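Side-chain contacts in DUF6844 domain-containing protein (Francisella tularensis subsp. tularensis, PDB 4QVR), which is of unknown function but belongs to the DUF6844 family and carries a probable signal sequence, consistent with export from the cytoplasm: residues G279-I284 and I318-G323; D302-K307 and Y329-G334; I358-N363 and V444-D449. All coordinates share one frame; numbering follows the deposited sequence.

Contact 1 (G279-I284 and I318-G323); sequences GMFEDI and IRVGFG
Met280 reaches Phe322 by extending from its helix with CG anti to the backbone N (chi1 -177°), a course that carries the selenium of this selenomethionine outward toward the strand. The last torsion then bends back (chi3 68°), laying the methyl CE over the ring centre of Phe281, the next residue in the helix, 3.2 Å above its plane. This tight methyl-on-ring contact, a CH-pi arrangement, covers one face of the phenyl group and probably restrains its rotation; the two side chains point together toward the strand.

On the strand side, Val320 is the residue that answers Phe281. Its methyl CG2 lies 4.3 Å from Phe281 CZ and approaches the ring obliquely. Further along, Phe322 CE1 comes within 4.5 Å of Met280 SE, again at a slant. Nothing polar is exchanged, and the backbones stay well apart, 10.9 Å from Met280 CA to Val320 CA. That separation fits the residue types: long or aromatic side chains on the helix can span it, while a short beta-branched valine suits an extended strand. Pro328, from the neighbouring strand 328-337, touches both Met280 and Phe322, while Phe281 also rests on Ile330.

Arg319 lies between the inward-pointing Ile318 and Val320 and is directed elsewhere, its NH1 donating to Ile318 O (2.8 Å) and also to Tyr316 O. The arrangement is light, wholly apolar helix-on-sheet packing, in which helix 275-285 leans on an edge strand, 318-322, of a four-stranded antiparallel sheet.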
ATOM      1  N   GLY A 279      -6.098   3.052 -14.834  1.00 68.35           N
ATOM      2  CA  GLY A 279      -6.009   3.417 -16.250  1.00 68.11           C
ATOM      3  C   GLY A 279      -4.952   4.467 -16.547  1.00 72.93           C
ATOM      4  O   GLY A 279      -4.359   4.475 -17.623  1.00 68.57           O
HETATM    5  N   MSE A 280      -4.721   5.361 -15.596  1.00 73.98           N
HETATM    6  CA  MSE A 280      -3.706   6.385 -15.755  1.00 74.54           C
HETATM    7  C   MSE A 280      -2.350   5.729 -15.824  1.00 74.71           C
HETATM    8  O   MSE A 280      -1.555   6.039 -16.710  1.00 77.59           O
HETATM    9  CB  MSE A 280      -3.806   7.344 -14.583  1.00 77.36           C
HETATM   10  CG  MSE A 280      -2.822   8.493 -14.700  1.00 84.46           C
HETATM   11 SE   MSE A 280      -2.413   9.138 -12.891  1.00 96.61          SE
HETATM   12  CE  MSE A 280      -1.399   7.621 -12.149  1.00 93.89           C
ATOM     13  N   PHE A 281      -2.065   4.812 -14.907  1.00 70.81           N
ATOM     14  CA  PHE A 281      -0.770   4.128 -14.929  1.00 71.29           C
ATOM     15  C   PHE A 281      -0.545   3.247 -16.153  1.00 77.67           C
ATOM     16  O   PHE A 281       0.582   3.150 -16.650  1.00 80.97           O
ATOM     17  CB  PHE A 281      -0.547   3.308 -13.674  1.00 63.66           C
ATOM     18  CG  PHE A 281      -0.202   4.129 -12.482  1.00 65.29           C
ATOM     19  CD1 PHE A 281       0.989   4.839 -12.452  1.00 69.15           C
ATOM     20  CD2 PHE A 281      -1.031   4.169 -11.369  1.00 59.38           C
ATOM     21  CE1 PHE A 281       1.339   5.587 -11.335  1.00 70.88           C
ATOM     22  CE2 PHE A 281      -0.688   4.914 -10.256  1.00 60.11           C
ATOM     23  CZ  PHE A 281       0.501   5.621 -10.232  1.00 65.34           C
ATOM     24  N   GLU A 282      -1.596   2.595 -16.635  1.00 81.22           N
ATOM     25  CA  GLU A 282      -1.458   1.760 -17.820  1.00 87.04           C
ATOM     26  C   GLU A 282      -1.175   2.656 -19.032  1.00 88.83           C
ATOM     27  O   GLU A 282      -0.370   2.307 -19.892  1.00 90.79           O
ATOM     28  CB  GLU A 282      -2.714   0.924 -18.045  1.00 93.45           C
ATOM     29  CG  GLU A 282      -2.615  -0.013 -19.239  1.00104.17           C
ATOM     30  CD  GLU A 282      -3.918  -0.731 -19.531  1.00112.35           C
ATOM     31  OE1 GLU A 282      -4.013  -1.374 -20.606  1.00112.56           O
ATOM     32  OE2 GLU A 282      -4.849  -0.638 -18.696  1.00114.61           O
ATOM     33  N   ASP A 283      -1.855   3.801 -19.091  1.00 92.48           N
ATOM     34  CA  ASP A 283      -1.659   4.785 -20.163  1.00 96.31           C
ATOM     35  C   ASP A 283      -0.292   5.437 -20.023  1.00 98.11           C
ATOM     36  O   ASP A 283       0.353   5.760 -21.021  1.00102.37           O
ATOM     37  CB  ASP A 283      -2.753   5.859 -20.147  1.00 97.62           C
ATOM     38  CG  ASP A 283      -4.129   5.302 -20.483  1.00101.87           C
ATOM     39  OD1 ASP A 283      -4.217   4.179 -21.028  1.00103.39           O
ATOM     40  OD2 ASP A 283      -5.129   5.994 -20.197  1.00106.03           O
ATOM     41  N   ILE A 284       0.137   5.655 -18.784  1.00 95.61           N
ATOM     42  CA  ILE A 284       1.470   6.196 -18.533  1.00101.47           C
ATOM     43  C   ILE A 284       2.516   5.196 -19.019  1.00109.27           C
ATOM     44  O   ILE A 284       3.551   5.585 -19.562  1.00115.71           O
ATOM     45  CB  ILE A 284       1.686   6.538 -17.042  1.00 97.99           C
ATOM     46  CG1 ILE A 284       1.012   7.876 -16.726  1.00 93.90           C
ATOM     47  CG2 ILE A 284       3.172   6.631 -16.703  1.00 96.00           C
ATOM     48  CD1 ILE A 284       1.179   8.325 -15.292  1.00 92.08           C
ATOM     49  N   ILE A 318       3.226   6.339  -0.491  1.00 41.07           N
ATOM     50  CA  ILE A 318       3.155   7.205  -1.654  1.00 42.27           C
ATOM     51  C   ILE A 318       1.761   7.799  -1.787  1.00 41.57           C
ATOM     52  O   ILE A 318       0.791   7.300  -1.192  1.00 38.73           O
ATOM     53  CB  ILE A 318       3.527   6.442  -2.944  1.00 46.88           C
ATOM     54  CG1 ILE A 318       2.442   5.451  -3.373  1.00 46.80           C
ATOM     55  CG2 ILE A 318       4.827   5.704  -2.753  1.00 49.04           C
ATOM     56  CD1 ILE A 318       1.283   6.102  -4.091  1.00 47.24           C
ATOM     57  N   ARG A 319       1.674   8.894  -2.536  1.00 40.71           N
ATOM     58  CA  ARG A 319       0.399   9.556  -2.811  1.00 42.43           C
ATOM     59  C   ARG A 319       0.424  10.029  -4.236  1.00 46.18           C
ATOM     60  O   ARG A 319       1.483  10.323  -4.768  1.00 49.86           O
ATOM     61  CB  ARG A 319       0.193  10.808  -1.942  1.00 44.22           C
ATOM     62  CG  ARG A 319       0.159  10.606  -0.434  1.00 42.39           C
ATOM     63  CD  ARG A 319      -1.065   9.831   0.048  1.00 41.50           C
ATOM     64  NE  ARG A 319      -0.968   9.743   1.484  1.00 37.63           N
ATOM     65  CZ  ARG A 319      -0.286   8.826   2.141  1.00 36.77           C
ATOM     66  NH1 ARG A 319       0.315   7.828   1.507  1.00 34.74           N
ATOM     67  NH2 ARG A 319      -0.232   8.896   3.460  1.00 39.93           N
ATOM     68  N   VAL A 320      -0.743  10.129  -4.847  1.00 47.54           N
ATOM     69  CA  VAL A 320      -0.833  10.671  -6.169  1.00 50.77           C
ATOM     70  C   VAL A 320      -1.501  12.012  -6.049  1.00 53.62           C
ATOM     71  O   VAL A 320      -2.496  12.164  -5.352  1.00 50.67           O
ATOM     72  CB  VAL A 320      -1.634   9.789  -7.136  1.00 52.96           C
ATOM     73  CG1 VAL A 320      -1.820  10.498  -8.464  1.00 58.39           C
ATOM     74  CG2 VAL A 320      -0.918   8.465  -7.358  1.00 55.58           C
ATOM     75  N   GLY A 321      -0.926  12.991  -6.729  1.00 55.86           N
ATOM     76  CA  GLY A 321      -1.477  14.328  -6.762  1.00 60.14           C
ATOM     77  C   GLY A 321      -1.441  14.833  -8.191  1.00 63.88           C
ATOM     78  O   GLY A 321      -0.960  14.137  -9.104  1.00 61.57           O
ATOM     79  N   PHE A 322      -1.928  16.054  -8.373  1.00 69.14           N
ATOM     80  CA  PHE A 322      -2.003  16.692  -9.691  1.00 72.12           C
ATOM     81  C   PHE A 322      -1.602  18.144  -9.534  1.00 73.59           C
ATOM     82  O   PHE A 322      -2.162  18.844  -8.700  1.00 73.15           O
ATOM     83  CB  PHE A 322      -3.420  16.579 -10.242  1.00 74.03           C
ATOM     84  CG  PHE A 322      -3.909  15.152 -10.368  1.00 76.22           C
ATOM     85  CD1 PHE A 322      -3.597  14.388 -11.486  1.00 77.07           C
ATOM     86  CD2 PHE A 322      -4.684  14.575  -9.365  1.00 74.59           C
ATOM     87  CE1 PHE A 322      -4.051  13.088 -11.603  1.00 78.02           C
ATOM     88  CE2 PHE A 322      -5.135  13.275  -9.479  1.00 75.07           C
ATOM     89  CZ  PHE A 322      -4.818  12.524 -10.599  1.00 73.78           C
ATOM     90  N   GLY A 323      -0.617  18.587 -10.316  1.00 77.52           N
ATOM     91  CA  GLY A 323      -0.103  19.963 -10.216  1.00 84.38           C
ATOM     92  C   GLY A 323      -0.879  21.022 -10.984  1.00 92.55           C
ATOM     93  O   GLY A 323      -1.921  20.732 -11.580  1.00 91.51           O
TER

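Contact 2 (D302-K307 and Y329-G334)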
ATOM      1  N   ASP A 302       3.548  23.638  -2.693  1.00 98.75           N
ATOM      2  CA  ASP A 302       2.502  24.553  -2.286  1.00 98.45           C
ATOM      3  C   ASP A 302       1.489  23.801  -1.388  1.00 92.38           C
ATOM      4  O   ASP A 302       0.838  24.415  -0.554  1.00 91.56           O
ATOM      5  CB  ASP A 302       1.837  25.146  -3.540  1.00101.84           C
ATOM      6  CG  ASP A 302       1.491  26.624  -3.395  1.00107.98           C
ATOM      7  OD1 ASP A 302       2.073  27.310  -2.527  1.00106.04           O
ATOM      8  OD2 ASP A 302       0.676  27.119  -4.201  1.00115.42           O
ATOM      9  N   LEU A 303       1.362  22.478  -1.563  1.00 88.98           N
ATOM     10  CA  LEU A 303       0.477  21.653  -0.709  1.00 87.34           C
ATOM     11  C   LEU A 303       1.095  21.418   0.680  1.00 88.96           C
ATOM     12  O   LEU A 303       0.415  20.915   1.578  1.00 93.08           O
ATOM     13  CB  LEU A 303       0.184  20.279  -1.331  1.00 83.44           C
ATOM     14  CG  LEU A 303      -0.520  20.149  -2.685  1.00 86.28           C
ATOM     15  CD1 LEU A 303      -0.597  18.675  -3.062  1.00 83.44           C
ATOM     16  CD2 LEU A 303      -1.912  20.778  -2.697  1.00 84.33           C
ATOM     17  N   TYR A 304       2.393  21.718   0.824  1.00 85.98           N
ATOM     18  CA  TYR A 304       3.115  21.603   2.093  1.00 83.47           C
ATOM     19  C   TYR A 304       3.426  23.009   2.512  1.00 91.01           C
ATOM     20  O   TYR A 304       4.578  23.383   2.705  1.00 90.37           O
ATOM     21  CB  TYR A 304       4.381  20.775   1.936  1.00 76.48           C
ATOM     22  CG  TYR A 304       4.025  19.372   1.588  1.00 73.94           C
ATOM     23  CD1 TYR A 304       3.428  18.550   2.531  1.00 72.58           C
ATOM     24  CD2 TYR A 304       4.230  18.872   0.315  1.00 71.24           C
ATOM     25  CE1 TYR A 304       3.054  17.252   2.228  1.00 70.19           C
ATOM     26  CE2 TYR A 304       3.860  17.580  -0.003  1.00 71.52           C
ATOM     27  CZ  TYR A 304       3.272  16.768   0.961  1.00 70.40           C
ATOM     28  OH  TYR A 304       2.902  15.475   0.661  1.00 70.81           O
ATOM     29  N   LYS A 305       2.343  23.769   2.650  1.00100.03           N
ATOM     30  CA  LYS A 305       2.359  25.193   2.971  1.00108.75           C
ATOM     31  C   LYS A 305       3.162  25.598   4.214  1.00105.33           C
ATOM     32  O   LYS A 305       4.355  25.927   4.106  1.00 95.05           O
ATOM     33  CB  LYS A 305       0.892  25.679   3.088  1.00113.94           C
ATOM     34  CG  LYS A 305       0.607  27.120   2.678  1.00115.64           C
ATOM     35  CD  LYS A 305       1.239  28.164   3.568  1.00118.66           C
ATOM     36  CE  LYS A 305       0.865  29.561   3.087  1.00121.39           C
ATOM     37  NZ  LYS A 305       1.447  30.636   3.935  1.00123.97           N
ATOM     38  N   ASP A 306       2.542  25.587   5.389  1.00106.46           N
ATOM     39  CA  ASP A 306       3.288  25.697   6.630  1.00110.55           C
ATOM     40  C   ASP A 306       3.054  24.416   7.416  1.00104.92           C
ATOM     41  O   ASP A 306       2.794  24.445   8.622  1.00113.32           O
ATOM     42  CB  ASP A 306       2.933  26.964   7.425  1.00114.23           C
ATOM     43  CG  ASP A 306       3.500  28.227   6.786  1.00118.97           C
ATOM     44  OD1 ASP A 306       3.186  28.512   5.616  1.00118.40           O
ATOM     45  OD2 ASP A 306       4.258  28.948   7.463  1.00122.40           O
ATOM     46  N   LYS A 307       3.162  23.290   6.706  1.00 96.02           N
ATOM     47  CA  LYS A 307       2.984  21.978   7.306  1.00 86.80           C
ATOM     48  C   LYS A 307       4.291  21.711   8.072  1.00 79.61           C
ATOM     49  O   LYS A 307       5.341  21.473   7.481  1.00 83.67           O
ATOM     50  CB  LYS A 307       2.672  20.934   6.217  1.00 84.44           C
ATOM     51  CG  LYS A 307       1.800  19.746   6.662  1.00 83.54           C
ATOM     52  CD  LYS A 307       1.172  19.042   5.450  1.00 80.37           C
ATOM     53  CE  LYS A 307       0.199  17.902   5.778  1.00 83.36           C
ATOM     54  NZ  LYS A 307       0.769  16.596   6.290  1.00 77.46           N
ATOM     55  N   TYR A 329       1.509  13.494 -10.434  1.00 69.70           N
ATOM     56  CA  TYR A 329       2.833  13.280  -9.937  1.00 67.40           C
ATOM     57  C   TYR A 329       2.676  12.378  -8.738  1.00 60.49           C
ATOM     58  O   TYR A 329       1.596  12.279  -8.156  1.00 56.33           O
ATOM     59  CB  TYR A 329       3.494  14.619  -9.580  1.00 68.70           C
ATOM     60  CG  TYR A 329       2.698  15.410  -8.579  1.00 68.88           C
ATOM     61  CD1 TYR A 329       2.601  14.987  -7.273  1.00 62.19           C
ATOM     62  CD2 TYR A 329       2.048  16.573  -8.934  1.00 72.31           C
ATOM     63  CE1 TYR A 329       1.879  15.690  -6.344  1.00 66.42           C
ATOM     64  CE2 TYR A 329       1.318  17.290  -7.999  1.00 73.60           C
ATOM     65  CZ  TYR A 329       1.246  16.836  -6.704  1.00 69.91           C
ATOM     66  OH  TYR A 329       0.541  17.514  -5.744  1.00 75.67           O
ATOM     67  N   ILE A 330       3.756  11.723  -8.359  1.00 59.46           N
ATOM     68  CA  ILE A 330       3.723  10.829  -7.237  1.00 57.81           C
ATOM     69  C   ILE A 330       4.629  11.347  -6.141  1.00 56.89           C
ATOM     70  O   ILE A 330       5.778  11.669  -6.398  1.00 57.57           O
ATOM     71  CB  ILE A 330       4.172   9.439  -7.685  1.00 60.32           C
ATOM     72  CG1 ILE A 330       3.179   8.943  -8.746  1.00 65.72           C
ATOM     73  CG2 ILE A 330       4.245   8.488  -6.492  1.00 57.96           C
ATOM     74  CD1 ILE A 330       3.707   7.849  -9.630  1.00 70.16           C
ATOM     75  N   LEU A 331       4.094  11.451  -4.930  1.00 52.73           N
ATOM     76  CA  LEU A 331       4.868  11.895  -3.794  1.00 47.86           C
ATOM     77  C   LEU A 331       5.196  10.663  -2.999  1.00 45.82           C
ATOM     78  O   LEU A 331       4.422   9.726  -2.974  1.00 45.04           O
ATOM     79  CB  LEU A 331       4.080  12.848  -2.925  1.00 47.24           C
ATOM     80  CG  LEU A 331       3.579  14.105  -3.610  1.00 52.77           C
ATOM     81  CD1 LEU A 331       2.891  14.983  -2.574  1.00 56.42           C
ATOM     82  CD2 LEU A 331       4.725  14.841  -4.248  1.00 55.19           C
ATOM     83  N   ALA A 332       6.365  10.667  -2.377  1.00 45.04           N
ATOM     84  CA  ALA A 332       6.827   9.572  -1.554  1.00 45.13           C
ATOM     85  C   ALA A 332       7.399  10.176  -0.295  1.00 48.23           C
ATOM     86  O   ALA A 332       8.269  11.062  -0.364  1.00 47.77           O
ATOM     87  CB  ALA A 332       7.899   8.790  -2.261  1.00 46.29           C
ATOM     88  N   TYR A 333       6.914   9.694   0.845  1.00 44.17           N
ATOM     89  CA  TYR A 333       7.375  10.152   2.150  1.00 45.36           C
ATOM     90  C   TYR A 333       8.465   9.278   2.694  1.00 46.05           C
ATOM     91  O   TYR A 333       8.497   8.091   2.424  1.00 54.61           O
ATOM     92  CB  TYR A 333       6.227  10.109   3.133  1.00 42.18           C
ATOM     93  CG  TYR A 333       5.048  10.969   2.734  1.00 44.26           C
ATOM     94  CD1 TYR A 333       5.090  12.341   2.886  1.00 46.77           C
ATOM     95  CD2 TYR A 333       3.876  10.398   2.242  1.00 47.36           C
ATOM     96  CE1 TYR A 333       4.000  13.144   2.532  1.00 49.60           C
ATOM     97  CE2 TYR A 333       2.778  11.184   1.914  1.00 46.62           C
ATOM     98  CZ  TYR A 333       2.853  12.562   2.049  1.00 47.87           C
ATOM     99  OH  TYR A 333       1.777  13.349   1.718  1.00 53.90           O
ATOM    100  N   GLY A 334       9.332   9.848   3.510  1.00 46.55           N
ATOM    101  CA  GLY A 334      10.417   9.093   4.109  1.00 43.04           C
ATOM    102  C   GLY A 334      10.921   9.797   5.330  1.00 42.78           C
ATOM    103  O   GLY A 334      10.844  11.005   5.416  1.00 42.84           O
TER
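Tyr304 pushes its phenol end into a notch on strand 328-337 bounded by Leu331 and Tyr333. Methyl CD1 of Leu331 forms one wall, approaching near the plane of the ring, 3.8 Å from Tyr304 CE2 and only 3.3 Å from Tyr304 OH, so the leucine abuts the edge of the aromatic group along CE2 and the hydroxyl. The other wall is the phenol of Tyr333. Its OH lies in the plane of the Tyr304 ring, at the edge, and the two hydroxyls share a hydrogen bond of 2.6 Å for which either could be the donor. The two ring planes stand almost at right angles, and Tyr304 CZ is 4.0 Å from Tyr333 CE1. Tyrosine suits both positions, since its ring can fill an apolar hollow while its hydroxyl finds a partner inside it.

The notch follows from beta-strand alternation. Tyr329, Leu331 and Tyr333 present their side chains on one face of the antiparallel sheet, whereas Ile330 and Ala332 serve the opposite face, where both touch Leu364 of helix 349-370. The short, weakly bonded helical turn 300-303 and the loop after it thus cover the first face, and Ile77 of helix 67-78 packs in beside them against Leu303, Tyr304 and Leu331.

A second, smaller bump is Leu303, which comes at Tyr329 from the opposite direction; its CD1 meets the hydroxyl end of the tyrosine at the ring edge, 3.1 Å from Tyr329 OH. Tyr329 holds CG between its backbone N and carbonyl carbon (chi1 57°), a crowded position that brings its phenol end to this leucine. The Tyr329 hydroxyl, facing a methyl, is buried here with no hydrogen-bond partner in the model.

Contact 3 (I358-N363 and V444-D449)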
ATOM      1  N   ILE A 358      16.213   7.351   1.480  1.00 70.31           N
ATOM      2  CA  ILE A 358      16.326   5.915   1.274  1.00 71.33           C
ATOM      3  C   ILE A 358      14.956   5.277   1.428  1.00 66.69           C
ATOM      4  O   ILE A 358      14.580   4.427   0.614  1.00 64.76           O
ATOM      5  CB  ILE A 358      17.279   5.247   2.301  1.00 75.68           C
ATOM      6  CG1 ILE A 358      18.730   5.708   2.099  1.00 82.82           C
ATOM      7  CG2 ILE A 358      17.229   3.728   2.192  1.00 78.23           C
ATOM      8  CD1 ILE A 358      19.701   5.177   3.151  1.00 83.29           C
HETATM    9  N   MSE A 359      14.216   5.679   2.471  0.70 63.02           N
HETATM   10  CA  MSE A 359      12.897   5.111   2.737  0.70 58.78           C
HETATM   11  C   MSE A 359      11.921   5.583   1.689  0.70 53.52           C
HETATM   12  O   MSE A 359      11.145   4.785   1.175  0.70 47.71           O
HETATM   13  CB  MSE A 359      12.372   5.401   4.151  0.70 61.15           C
HETATM   14  CG  MSE A 359      13.300   4.926   5.292  0.70 66.29           C
HETATM   15 SE   MSE A 359      13.572   2.964   5.360  0.70 73.35          SE
HETATM   16  CE  MSE A 359      14.271   2.751   7.185  0.70 74.42           C
ATOM     17  N   ALA A 360      11.957   6.868   1.348  1.00 51.83           N
ATOM     18  CA  ALA A 360      11.047   7.410   0.343  1.00 50.09           C
ATOM     19  C   ALA A 360      11.214   6.691  -0.995  1.00 55.20           C
ATOM     20  O   ALA A 360      10.231   6.397  -1.685  1.00 53.50           O
ATOM     21  CB  ALA A 360      11.256   8.905   0.183  1.00 49.91           C
ATOM     22  N   ARG A 361      12.460   6.375  -1.332  1.00 58.79           N
ATOM     23  CA  ARG A 361      12.766   5.688  -2.561  1.00 62.68           C
ATOM     24  C   ARG A 361      12.234   4.258  -2.517  1.00 61.98           C
ATOM     25  O   ARG A 361      11.644   3.789  -3.488  1.00 62.23           O
ATOM     26  CB  ARG A 361      14.272   5.681  -2.795  1.00 73.40           C
ATOM     27  CG  ARG A 361      14.670   5.145  -4.155  1.00 80.88           C
ATOM     28  CD  ARG A 361      16.173   5.013  -4.314  1.00 86.15           C
ATOM     29  NE  ARG A 361      16.472   4.481  -5.639  1.00 90.83           N
ATOM     30  CZ  ARG A 361      16.380   3.196  -5.976  1.00 91.19           C
ATOM     31  NH1 ARG A 361      15.997   2.277  -5.090  1.00 90.77           N
ATOM     32  NH2 ARG A 361      16.661   2.828  -7.214  1.00 93.27           N
ATOM     33  N   ALA A 362      12.445   3.561  -1.404  1.00 59.01           N
ATOM     34  CA  ALA A 362      11.939   2.208  -1.272  1.00 57.17           C
ATOM     35  C   ALA A 362      10.402   2.188  -1.436  1.00 53.21           C
ATOM     36  O   ALA A 362       9.831   1.220  -1.943  1.00 59.50           O
ATOM     37  CB  ALA A 362      12.363   1.601   0.057  1.00 58.44           C
ATOM     38  N   ASN A 363       9.727   3.249  -1.013  1.00 50.66           N
ATOM     39  CA  ASN A 363       8.281   3.345  -1.188  1.00 43.51           C
ATOM     40  C   ASN A 363       7.913   3.354  -2.687  1.00 45.34           C
ATOM     41  O   ASN A 363       6.928   2.734  -3.116  1.00 43.59           O
ATOM     42  CB  ASN A 363       7.740   4.594  -0.494  1.00 45.40           C
ATOM     43  CG  ASN A 363       7.618   4.436   1.018  1.00 43.30           C
ATOM     44  OD1 ASN A 363       7.401   3.348   1.537  1.00 48.27           O
ATOM     45  ND2 ASN A 363       7.696   5.529   1.713  1.00 44.08           N
ATOM     46  N   VAL A 444      11.608  13.744   4.394  1.00 52.45           N
ATOM     47  CA  VAL A 444      11.605  14.308   3.054  1.00 53.74           C
ATOM     48  C   VAL A 444      10.333  13.886   2.353  1.00 51.19           C
ATOM     49  O   VAL A 444       9.668  12.909   2.757  1.00 49.06           O
ATOM     50  CB  VAL A 444      12.794  13.815   2.182  1.00 57.16           C
ATOM     51  CG1 VAL A 444      14.126  14.293   2.743  1.00 61.20           C
ATOM     52  CG2 VAL A 444      12.789  12.299   2.069  1.00 56.86           C
ATOM     53  N   VAL A 445      10.002  14.646   1.317  1.00 50.50           N
ATOM     54  CA  VAL A 445       8.910  14.340   0.422  1.00 49.15           C
ATOM     55  C   VAL A 445       9.535  14.425  -0.945  1.00 53.53           C
ATOM     56  O   VAL A 445      10.032  15.490  -1.351  1.00 55.44           O
ATOM     57  CB  VAL A 445       7.749  15.332   0.488  1.00 51.03           C
ATOM     58  CG1 VAL A 445       6.657  14.888  -0.476  1.00 49.23           C
ATOM     59  CG2 VAL A 445       7.205  15.440   1.912  1.00 49.15           C
ATOM     60  N   LEU A 446       9.550  13.298  -1.641  1.00 55.67           N
ATOM     61  CA  LEU A 446      10.144  13.233  -2.944  1.00 57.06           C
ATOM     62  C   LEU A 446       9.028  13.222  -3.958  1.00 60.22           C
ATOM     63  O   LEU A 446       7.935  12.739  -3.676  1.00 56.01           O
ATOM     64  CB  LEU A 446      11.022  11.984  -3.087  1.00 58.11           C
ATOM     65  CG  LEU A 446      12.227  11.824  -2.141  1.00 59.57           C
ATOM     66  CD1 LEU A 446      13.094  10.649  -2.579  1.00 62.30           C
ATOM     67  CD2 LEU A 446      13.088  13.067  -2.078  1.00 62.26           C
ATOM     68  N   LYS A 447       9.309  13.792  -5.128  1.00 62.41           N
ATOM     69  CA  LYS A 447       8.353  13.837  -6.227  1.00 66.69           C
ATOM     70  C   LYS A 447       8.972  13.115  -7.420  1.00 67.52           C
ATOM     71  O   LYS A 447      10.097  13.418  -7.823  1.00 65.22           O
ATOM     72  CB  LYS A 447       8.021  15.271  -6.632  1.00 70.85           C
ATOM     73  CG  LYS A 447       7.024  15.353  -7.778  1.00 74.85           C
ATOM     74  CD  LYS A 447       7.027  16.719  -8.433  1.00 81.28           C
ATOM     75  CE  LYS A 447       6.118  16.748  -9.654  1.00 89.14           C
ATOM     76  NZ  LYS A 447       6.222  18.013 -10.437  1.00 93.95           N
ATOM     77  N   TRP A 448       8.217  12.162  -7.961  1.00 66.61           N
ATOM     78  CA  TRP A 448       8.615  11.357  -9.097  1.00 70.70           C
ATOM     79  C   TRP A 448       7.619  11.566 -10.224  1.00 77.97           C
ATOM     80  O   TRP A 448       6.408  11.548 -10.002  1.00 75.46           O
ATOM     81  CB  TRP A 448       8.631   9.879  -8.705  1.00 68.44           C
ATOM     82  CG  TRP A 448       8.994   8.945  -9.820  1.00 68.63           C
ATOM     83  CD1 TRP A 448      10.164   8.918 -10.515  1.00 74.99           C
ATOM     84  CD2 TRP A 448       8.210   7.866 -10.317  1.00 66.47           C
ATOM     85  NE1 TRP A 448      10.143   7.915 -11.442  1.00 74.98           N
ATOM     86  CE2 TRP A 448       8.956   7.246 -11.334  1.00 73.07           C
ATOM     87  CE3 TRP A 448       6.946   7.373 -10.017  1.00 64.47           C
ATOM     88  CZ2 TRP A 448       8.471   6.159 -12.055  1.00 75.50           C
ATOM     89  CZ3 TRP A 448       6.465   6.296 -10.730  1.00 68.92           C
ATOM     90  CH2 TRP A 448       7.226   5.696 -11.733  1.00 71.17           C
ATOM     91  N   ASP A 449       8.146  11.742 -11.431  1.00 85.31           N
ATOM     92  CA  ASP A 449       7.347  11.946 -12.627  1.00 96.95           C
ATOM     93  C   ASP A 449       7.560  10.761 -13.565  1.00100.74           C
ATOM     94  O   ASP A 449       8.641  10.603 -14.131  1.00113.91           O
ATOM     95  CB  ASP A 449       7.740  13.275 -13.297  1.00103.10           C
ATOM     96  CG  ASP A 449       7.184  14.494 -12.552  1.00104.64           C
ATOM     97  OD1 ASP A 449       5.940  14.609 -12.457  1.00104.11           O
ATOM     98  OD2 ASP A 449       7.979  15.348 -12.091  1.00104.09           O
TER
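Val444 offers the first touch, its CG2 lying 4.2 Å from Ala360 CB on the helix. The valine holds this methyl between its backbone N and carbonyl carbon, and Tyr353 and Ala356, earlier on the same helix, pack against the valine as well. Val445 points away to the other face of the sheet, where it meets Tyr333 and Lys428. Leu446 turns back to the helix and makes the main contact: CD1 sits 3.7 Å from Ala360 CB, with CG at 3.9 Å. With CG anti to the carbonyl carbon (chi1 -61°), its CD1 reaches the alanine methyl, with Arg361 N at the margin, 4.5 Å from CD1.

Alanine fits this spot because its lone methyl lets the helix approach closely, with 6.7 Å between Ala360 CA and Leu446 CA, while valine and leucine supply the bulk from the strand. Lys447 faces away and forms a long salt bridge within its own segment, NZ to Asp449 OD2. Trp448 returns to the helix side but meets it further along, at Leu364 and Ile368.

The axes of the short segments, helix 358-363 and strand 444-448, pass 8.6 Å apart at 40°, so the helix runs aslant over the sheet. Strand 440-448 lies between 328-337 and 424-433 beneath helix 349-370, whose Met359 and Asn363 face helix 134-159.

Overall arrangement
All three contacts converge on the four-stranded antiparallel sheet ordered 318-322, 328-337, 440-448, 424-433, each using a different strand. Contacts 1 and 2 have centres about 15 Å apart and cross along the chain, because their first segments, 279-284 and 302-307, both precede the strands, which follow in the same order. Contact 3 comes later in sequence, with its centre about 11 Å from that of contact 2 and about 15 Å from that of contact 1. Contacts 2 and 3 lie on opposite faces of the sheet, so 302-307 and helix 349-370 sandwich it, while helix 275-285, within the DUF6844 sequence range, packs against edge strand 318-322.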